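Local coordinates for glutamine amidotransferase type-2 domain-containing protein (Pseudomonas aeruginosa PAO1, PDB 1TE5) that is a predicted class-II glutamine amidotransferase of the Ntn fold, which probably hydrolyses glutamine to supply ammonia, its acceptor substrate being unknown, at residues P147-V150 with E151-L154. Numbering follows the deposited sequence.
Sequences PVPV and EVLL
The carbonyl oxygen of Pro149 takes two weak backbone hydrogen bonds at the start of helix 150-165. Val152 N reaches Pro149 O over 3.1 Å with a bent N-H...O angle of 132°. Leu153 N comes in straighter, at 164°, but longer, 3.4 Å from Pro149 O. One backbone acceptor of the loop thus serves two N-H groups of the first turn. Beside these bonds, Val148 of the loop packs against Val152 of the first turn. The two side chains are turned roughly perpendicular, and Val148 CG2 presses on Val152 CG1 at 3.4 Å, shorter than methyl groups normally pack. CG1 of Val152 stands anti to its backbone N (chi1 -174°), which sets CG2 beside that nitrogen, 4.1 Å from Pro149 CD; here Val152 and the proline ring run alongside each other in the same direction. The other branch of Val148, CG1, touches Leu153 CB at 3.8 Å, while methyl CD2 of Leu153 rests 3.5 Å from Val148 O. Glu151 bends at its second torsion, bringing its carboxylate oxygen OE2 back to 3.9 Å from Val150 CB. Toward the sheet, Val150 and Leu154 both touch Leu245 of strand 243-247. Val150 also touches Trp247, and Leu154 touches Trp243, while Phe144 of the preceding loop meets Val152 and Leu153. Apolar contacts between loop and helix therefore supplement two weak bonds where the chain enters a helix lying against a sheet of this Ntn-type domain.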
loop_
_atom_site.group_PDB
_atom_site.type_symbol
_atom_site.label_atom_id
_atom_site.label_comp_id
_atom_site.label_asym_id
_atom_site.label_seq_id
_atom_site.Cartn_x
_atom_site.Cartn_y
_atom_site.Cartn_z
ATOM N N PRO A 147 11.014 8.973 18.215
ATOM C CA PRO A 147 10.658 7.585 18.504
ATOM C C PRO A 147 10.809 7.276 19.986
ATOM O O PRO A 147 11.848 7.545 20.592
ATOM C CB PRO A 147 11.664 6.808 17.662
ATOM C CG PRO A 147 11.738 7.640 16.439
ATOM C CD PRO A 147 11.844 9.045 17.000
ATOM N N VAL A 148 9.758 6.707 20.556
ATOM C CA VAL A 148 9.736 6.373 21.968
ATOM C C VAL A 148 9.212 4.930 22.122
ATOM O O VAL A 148 8.397 4.472 21.310
ATOM C CB VAL A 148 8.847 7.412 22.718
ATOM C CG1 VAL A 148 7.381 6.995 22.726
ATOM C CG2 VAL A 148 9.380 7.674 24.105
ATOM N N PRO A 149 9.749 4.162 23.092
ATOM C CA PRO A 149 9.297 2.782 23.299
ATOM C C PRO A 149 7.776 2.693 23.468
ATOM O O PRO A 149 7.130 3.660 23.866
ATOM C CB PRO A 149 10.055 2.372 24.549
ATOM C CG PRO A 149 11.363 3.081 24.360
ATOM C CD PRO A 149 10.898 4.461 23.967
ATOM N N VAL A 150 7.221 1.520 23.178
ATOM C CA VAL A 150 5.775 1.281 23.230
ATOM C C VAL A 150 5.046 1.712 24.497
ATOM O O VAL A 150 3.973 2.306 24.425
ATOM C CB VAL A 150 5.413 -0.210 22.975
ATOM C CG1 VAL A 150 4.137 -0.290 22.175
ATOM C CG2 VAL A 150 6.543 -0.943 22.269
ATOM N N GLU A 151 5.598 1.341 25.646
ATOM C CA GLU A 151 4.987 1.666 26.924
ATOM C C GLU A 151 4.809 3.153 27.127
ATOM O O GLU A 151 3.879 3.577 27.815
ATOM C CB GLU A 151 5.802 1.094 28.081
ATOM C CG GLU A 151 5.681 -0.412 28.273
ATOM C CD GLU A 151 6.407 -1.221 27.217
ATOM O OE1 GLU A 151 6.198 -2.450 27.215
ATOM O OE2 GLU A 151 7.179 -0.648 26.406
ATOM N N VAL A 152 5.732 3.936 26.578
ATOM C CA VAL A 152 5.672 5.389 26.692
ATOM C C VAL A 152 4.493 5.953 25.897
ATOM O O VAL A 152 3.684 6.718 26.432
ATOM C CB VAL A 152 6.976 6.064 26.201
ATOM C CG1 VAL A 152 6.928 7.558 26.473
ATOM C CG2 VAL A 152 8.182 5.438 26.880
ATOM N N LEU A 153 4.409 5.592 24.618
ATOM C CA LEU A 153 3.320 6.073 23.775
ATOM C C LEU A 153 1.998 5.335 24.006
ATOM O O LEU A 153 0.988 5.674 23.400
ATOM C CB LEU A 153 3.718 6.001 22.299
ATOM C CG LEU A 153 3.706 4.630 21.629
ATOM C CD1 LEU A 153 2.486 4.523 20.731
ATOM C CD2 LEU A 153 4.971 4.452 20.815
ATOM N N LEU A 154 2.005 4.323 24.870
ATOM C CA LEU A 154 0.794 3.558 25.160
ATOM C C LEU A 154 -0.326 4.414 25.753
ATOM O O LEU A 154 -1.476 4.302 25.326
ATOM C CB LEU A 154 1.099 2.383 26.096
ATOM C CG LEU A 154 0.705 0.967 25.664
ATOM C CD1 LEU A 154 1.174 -0.036 26.709
ATOM C CD2 LEU A 154 -0.796 0.875 25.468
#